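Side-chain contacts in natterin-like protein (Lethenteron camtschaticum, PDB 6IUL), which probably acts as a pore-forming cytotoxin, joining a jacalin-like lectin module to a toxin module of the aerolysin and epsilon-toxin kind: residues A[166-171]-A[226-231]; A[78-83]-A[87-92]. All coordinates share one frame; numbering follows the deposited sequence.

The two contacts illustrate how one elongated, strand-rich chain uses different means of joining strands in its two modules. Interaction 2 is a beta hairpin in the jacalin-like lectin module, held by backbone hydrogen bonds, a bulge and a polar loop closure. Interaction 1, in the toxin module, has no hydrogen bond across it and consists of three apolar side chains at the surface. Interactions 1 and 2 lie on opposite sides of the chain's centre; the centres of interactions 1 and 2 are about 64 Å apart and their nearest atoms about 46 Å apart. Along the sequence, 78-83 with 87-92 closes before 166-171 with 226-231 opens. Each contact serves its own module.

Interaction 1 (A[166-171]-A[226-231]); sequences VQMEEI and TGFSFT
Val166 and Phe228 meet by aliphatic-on-aromatic packing, a compact case of two strands touching through side chains alone. The CH-pi part is carried by Val166 CG2, which sits over one face of the Phe228 ring, 3.9 Å from the centroid and 26° off the ring normal. The methyl is displaced toward the rim, so its closest ring atom is CD2: Val166 CG2 to Phe228 CD2 is 3.5 Å. The other branch follows on the same side of the ring, with Val166 CG1 4.0 Å from Phe228 CE2. The isopropyl group thus lies along the CD2-CE2 side of the ring, CG2 over the face and CG1 projecting just outside the rim. This placing comes from a first torsion that sets CG1 opposite the backbone N (chi1 -178°) and leaves CG2 beside that N. The two side chains cross at about a right angle.

A second, looser apolar touch comes at the ring's edge. Met168 CE lies near the ring plane, 4.2 Å from Phe228 CZ, having been brought there by a side chain that bends at its first two torsions and then runs out straight through the sulfur. The ring is therefore met by a valine over its face and a methionine methyl at its far edge. No hydrogen bond joins the segments, and the CA atoms of Val166 and Phe228 stay 7.7 Å apart, too far for backbone pairing.

Each strand finds its backbone partner elsewhere in this aerolysin-like sheet: 166-178 runs antiparallel to 260-285, through bonds such as that of Gln167 with Arg270, while 228-238 pairs antiparallel with 212-223. Val221 of strand 212-223 touches both Val166 and Phe228, and Thr305 of strand 290-313 also packs on Phe228.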
loop_
_atom_site.group_PDB
_atom_site.type_symbol
_atom_site.label_atom_id
_atom_site.label_comp_id
_atom_site.label_asym_id
_atom_site.label_seq_id
_atom_site.Cartn_x
_atom_site.Cartn_y
_atom_site.Cartn_z
ATOM N N VAL A 166 -1.231 -14.976 -20.834
ATOM C CA VAL A 166 -0.736 -13.627 -21.154
ATOM C C VAL A 166 -1.589 -12.919 -22.193
ATOM O O VAL A 166 -1.633 -13.339 -23.312
ATOM C CB VAL A 166 0.705 -13.709 -21.652
ATOM C CG1 VAL A 166 1.232 -12.327 -21.945
ATOM C CG2 VAL A 166 1.584 -14.388 -20.612
ATOM N N GLN A 167 -2.290 -11.866 -21.799
ATOM C CA GLN A 167 -3.149 -11.083 -22.684
ATOM C C GLN A 167 -2.374 -9.841 -23.180
ATOM O O GLN A 167 -1.833 -9.060 -22.368
ATOM C CB GLN A 167 -4.447 -10.593 -21.994
ATOM C CG GLN A 167 -5.502 -11.636 -21.543
ATOM C CD GLN A 167 -6.009 -12.624 -22.627
ATOM O OE1 GLN A 167 -6.940 -13.375 -22.375
ATOM N NE2 GLN A 167 -5.366 -12.669 -23.790
ATOM N N MET A 168 -2.371 -9.667 -24.505
ATOM C CA MET A 168 -1.686 -8.572 -25.176
ATOM C C MET A 168 -2.609 -7.378 -25.313
ATOM O O MET A 168 -3.800 -7.524 -25.601
ATOM C CB MET A 168 -1.200 -9.032 -26.561
ATOM C CG MET A 168 -0.206 -10.188 -26.524
ATOM S SD MET A 168 1.273 -9.903 -25.495
ATOM C CE MET A 168 2.308 -11.264 -26.088
ATOM N N GLU A 169 -2.058 -6.195 -25.054
ATOM C CA GLU A 169 -2.763 -4.953 -25.183
ATOM C C GLU A 169 -1.886 -4.056 -26.071
ATOM O O GLU A 169 -0.661 -3.992 -25.887
ATOM C CB GLU A 169 -2.896 -4.197 -23.846
ATOM C CG GLU A 169 -3.015 -4.984 -22.579
ATOM C CD GLU A 169 -3.017 -4.079 -21.345
ATOM O OE1 GLU A 169 -2.810 -2.860 -21.469
ATOM O OE2 GLU A 169 -3.266 -4.607 -20.251
ATOM N N GLU A 170 -2.523 -3.313 -26.951
ATOM C CA GLU A 170 -1.839 -2.357 -27.787
ATOM C C GLU A 170 -1.625 -1.068 -26.985
ATOM O O GLU A 170 -2.444 -0.635 -26.205
ATOM C CB GLU A 170 -2.644 -2.065 -29.027
ATOM C CG GLU A 170 -2.712 -3.180 -30.062
ATOM C CD GLU A 170 -3.411 -2.703 -31.372
ATOM O OE1 GLU A 170 -3.347 -3.461 -32.372
ATOM O OE2 GLU A 170 -4.026 -1.574 -31.417
ATOM N N ILE A 171 -0.480 -0.465 -27.157
ATOM C CA ILE A 171 -0.176 0.746 -26.439
ATOM C C ILE A 171 -0.105 1.928 -27.409
ATOM O O ILE A 171 -0.556 3.047 -27.101
ATOM C CB ILE A 171 1.178 0.609 -25.734
ATOM C CG1 ILE A 171 1.091 -0.478 -24.680
ATOM C CG2 ILE A 171 1.616 1.960 -25.108
ATOM C CD1 ILE A 171 2.440 -0.923 -24.179
ATOM N N THR A 226 8.018 -22.111 -26.453
ATOM C CA THR A 226 6.760 -22.867 -26.479
ATOM C C THR A 226 5.591 -21.905 -26.219
ATOM O O THR A 226 4.432 -22.172 -26.549
ATOM C CB THR A 226 6.742 -23.960 -25.384
ATOM O OG1 THR A 226 7.942 -24.741 -25.460
ATOM C CG2 THR A 226 5.497 -24.862 -25.510
ATOM N N GLY A 227 5.934 -20.768 -25.630
ATOM C CA GLY A 227 4.958 -19.770 -25.211
ATOM C C GLY A 227 5.479 -19.011 -23.995
ATOM O O GLY A 227 6.538 -18.377 -24.051
ATOM N N PHE A 228 4.749 -19.092 -22.886
ATOM C CA PHE A 228 5.222 -18.503 -21.650
ATOM C C PHE A 228 5.207 -19.563 -20.547
ATOM O O PHE A 228 4.438 -20.522 -20.587
ATOM C CB PHE A 228 4.350 -17.316 -21.276
ATOM C CG PHE A 228 4.507 -16.118 -22.178
ATOM C CD1 PHE A 228 5.570 -15.242 -22.016
ATOM C CD2 PHE A 228 3.551 -15.824 -23.147
ATOM C CE1 PHE A 228 5.682 -14.095 -22.799
ATOM C CE2 PHE A 228 3.678 -14.690 -23.958
ATOM C CZ PHE A 228 4.738 -13.823 -23.781
ATOM N N SER A 229 6.099 -19.388 -19.583
ATOM C CA SER A 229 6.075 -20.169 -18.367
ATOM C C SER A 229 6.231 -19.280 -17.134
ATOM O O SER A 229 6.779 -18.191 -17.189
ATOM C CB SER A 229 7.170 -21.214 -18.382
ATOM O OG SER A 229 8.424 -20.568 -18.365
ATOM N N PHE A 230 5.751 -19.773 -16.000
ATOM C CA PHE A 230 5.997 -19.115 -14.708
ATOM C C PHE A 230 7.421 -19.355 -14.167
ATOM O O PHE A 230 7.986 -20.429 -14.353
ATOM C CB PHE A 230 4.958 -19.589 -13.689
ATOM C CG PHE A 230 3.575 -19.048 -13.921
ATOM C CD1 PHE A 230 3.358 -17.692 -13.992
ATOM C CD2 PHE A 230 2.480 -19.887 -13.988
ATOM C CE1 PHE A 230 2.086 -17.180 -14.159
ATOM C CE2 PHE A 230 1.206 -19.387 -14.187
ATOM C CZ PHE A 230 1.001 -18.025 -14.255
ATOM N N THR A 231 8.008 -18.339 -13.534
ATOM C CA THR A 231 9.176 -18.508 -12.643
ATOM C C THR A 231 9.016 -17.596 -11.428
ATOM O O THR A 231 8.053 -16.818 -11.363
ATOM C CB THR A 231 10.500 -18.137 -13.290
ATOM O OG1 THR A 231 10.287 -17.005 -14.144
ATOM C CG2 THR A 231 11.058 -19.319 -14.055
#

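Interaction 2 (A[78-83]-A[87-92]); sequences LSLWGN and TRLGAI
Leu80 and Ile92 lie side by side on one face of this antiparallel hairpin, pointing the same way, with Leu80 CD2 3.8 Å from Ile92 CG1. Leu78 adds its CD1 branch against Ile92 CG2. Leu89, whose CB points away, brings its CD1 branch back over the other strand because its CG swings away from the backbone N (chi1 177°). Its apolar neighbour is Leu80, with Leu89 CD1 4.3 Å from Leu80 CB, and the same methyl lies against a carbonyl oxygen, Leu89 CD1 being 3.4 Å from Trp81 O. On the other face the small bump of Ala91 fits against the indole, Ala91 CB standing 3.7 Å from Trp81 CE3.

Gly90 and Ala91 both face Trp81 in a classic beta bulge, and both of their N-H groups reach Trp81 O from the same face of its carbonyl plane, the Ala91 N to Trp81 O bond being the longer at 3.2 Å. At Gly90 the place of a side chain is taken by Gly82 O and Asn83 CA, the CA atoms of Asn83 and Gly90 being 3.9 Å apart.

Asn83 then plugs the mouth of the loop. Its amide, set between backbone N and carbonyl carbon (chi1 68°), turns inward: Asn83 OD1 takes the N-H of Thr87 at 3.0 Å and, weakly, that of Arg88, while Asn83 ND2 gives a nearly straight bond (159°) to Thr87 OG1, 3.1 Å away and close to the amide plane.

ND2 is also bonded to Trp40 O, which further fixes the amide's rotation, and Arg88 sends its guanidinium to Asp134. The chemistry implies a hairpin of the jacalin-like fold whose strands are zipped by backbone bonds and whose turn is tied by the buried amide of Asn83, used at both ends.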
loop_
_atom_site.group_PDB
_atom_site.type_symbol
_atom_site.label_atom_id
_atom_site.label_comp_id
_atom_site.label_asym_id
_atom_site.label_seq_id
_atom_site.Cartn_x
_atom_site.Cartn_y
_atom_site.Cartn_z
ATOM N N LEU A 78 -2.447 -8.295 33.012
ATOM C CA LEU A 78 -3.285 -9.364 33.497
ATOM C C LEU A 78 -2.972 -9.626 34.963
ATOM O O LEU A 78 -1.823 -9.678 35.337
ATOM C CB LEU A 78 -2.992 -10.625 32.707
ATOM C CG LEU A 78 -3.638 -11.927 33.258
ATOM C CD1 LEU A 78 -5.079 -11.978 32.858
ATOM C CD2 LEU A 78 -2.939 -13.157 32.717
ATOM N N SER A 79 -3.998 -9.811 35.768
ATOM C CA SER A 79 -3.852 -10.248 37.142
ATOM C C SER A 79 -4.735 -11.432 37.414
ATOM O O SER A 79 -5.846 -11.515 36.922
ATOM C CB SER A 79 -4.261 -9.125 38.086
ATOM O OG SER A 79 -3.273 -8.117 38.054
ATOM N N LEU A 80 -4.220 -12.355 38.197
ATOM C CA LEU A 80 -4.969 -13.467 38.676
ATOM C C LEU A 80 -4.942 -13.474 40.210
ATOM O O LEU A 80 -3.964 -13.028 40.835
ATOM C CB LEU A 80 -4.370 -14.749 38.145
ATOM C CG LEU A 80 -4.329 -14.875 36.616
ATOM C CD1 LEU A 80 -3.559 -16.123 36.238
ATOM C CD2 LEU A 80 -5.723 -14.930 36.029
ATOM N N TRP A 81 -6.041 -13.960 40.806
ATOM C CA TRP A 81 -6.187 -14.113 42.256
ATOM C C TRP A 81 -6.622 -15.530 42.584
ATOM O O TRP A 81 -7.412 -16.167 41.854
ATOM C CB TRP A 81 -7.277 -13.211 42.781
ATOM C CG TRP A 81 -6.991 -11.781 42.896
ATOM C CD1 TRP A 81 -6.698 -11.102 44.016
ATOM C CD2 TRP A 81 -7.087 -10.806 41.843
ATOM N NE1 TRP A 81 -6.555 -9.743 43.726
ATOM C CE2 TRP A 81 -6.806 -9.547 42.406
ATOM C CE3 TRP A 81 -7.353 -10.889 40.477
ATOM C CZ2 TRP A 81 -6.772 -8.391 41.671
ATOM C CZ3 TRP A 81 -7.340 -9.756 39.745
ATOM C CH2 TRP A 81 -7.054 -8.491 40.352
ATOM N N GLY A 82 -6.099 -16.016 43.711
ATOM C CA GLY A 82 -6.603 -17.208 44.374
ATOM C C GLY A 82 -7.930 -16.929 45.075
ATOM O O GLY A 82 -8.334 -15.766 45.223
ATOM N N ASN A 83 -8.594 -17.981 45.532
ATOM C CA ASN A 83 -9.921 -17.795 46.165
ATOM C C ASN A 83 -9.864 -17.479 47.648
ATOM O O ASN A 83 -10.902 -17.319 48.296
ATOM C CB ASN A 83 -10.839 -18.998 45.940
ATOM C CG ASN A 83 -10.375 -20.223 46.662
ATOM O OD1 ASN A 83 -9.226 -20.281 47.087
ATOM N ND2 ASN A 83 -11.272 -21.216 46.820
ATOM N N THR A 87 -7.360 -22.637 47.303
ATOM C CA THR A 87 -7.702 -23.961 46.713
ATOM C C THR A 87 -8.292 -23.879 45.298
ATOM O O THR A 87 -8.441 -24.888 44.612
ATOM C CB THR A 87 -8.762 -24.638 47.623
ATOM O OG1 THR A 87 -9.885 -23.757 47.842
ATOM C CG2 THR A 87 -8.154 -24.941 49.001
ATOM N N ARG A 88 -8.658 -22.672 44.864
ATOM C CA ARG A 88 -9.180 -22.464 43.495
ATOM C C ARG A 88 -8.723 -21.143 42.937
ATOM O O ARG A 88 -8.267 -20.256 43.668
ATOM C CB ARG A 88 -10.742 -22.550 43.524
ATOM C CG ARG A 88 -11.122 -24.040 43.474
ATOM C CD ARG A 88 -12.501 -24.330 43.867
ATOM N NE ARG A 88 -12.809 -25.728 43.695
ATOM C CZ ARG A 88 -12.473 -26.692 44.553
ATOM N NH1 ARG A 88 -11.727 -26.445 45.596
ATOM N NH2 ARG A 88 -12.848 -27.938 44.333
ATOM N N LEU A 89 -8.882 -20.987 41.627
ATOM C CA LEU A 89 -8.742 -19.681 41.004
ATOM C C LEU A 89 -9.892 -18.826 41.515
ATOM O O LEU A 89 -11.027 -19.288 41.560
ATOM C CB LEU A 89 -8.783 -19.798 39.465
ATOM C CG LEU A 89 -8.710 -18.489 38.694
ATOM C CD1 LEU A 89 -7.349 -17.787 38.903
ATOM C CD2 LEU A 89 -8.934 -18.733 37.207
ATOM N N GLY A 90 -9.602 -17.583 41.863
ATOM C CA GLY A 90 -10.609 -16.716 42.484
ATOM C C GLY A 90 -11.087 -15.589 41.575
ATOM O O GLY A 90 -12.203 -15.105 41.696
ATOM N N ALA A 91 -10.204 -15.117 40.703
ATOM C CA ALA A 91 -10.528 -14.008 39.846
ATOM C C ALA A 91 -9.542 -13.863 38.700
ATOM O O ALA A 91 -8.392 -14.240 38.814
ATOM C CB ALA A 91 -10.540 -12.721 40.672
ATOM N N ILE A 92 -10.026 -13.256 37.619
ATOM C CA ILE A 92 -9.236 -12.883 36.467
ATOM C C ILE A 92 -9.544 -11.418 36.128
ATOM O O ILE A 92 -10.695 -11.013 36.028
ATOM C CB ILE A 92 -9.662 -13.707 35.245
ATOM C CG1 ILE A 92 -9.431 -15.191 35.497
ATOM C CG2 ILE A 92 -8.921 -13.247 33.986
ATOM C CD1 ILE A 92 -10.194 -16.092 34.546
#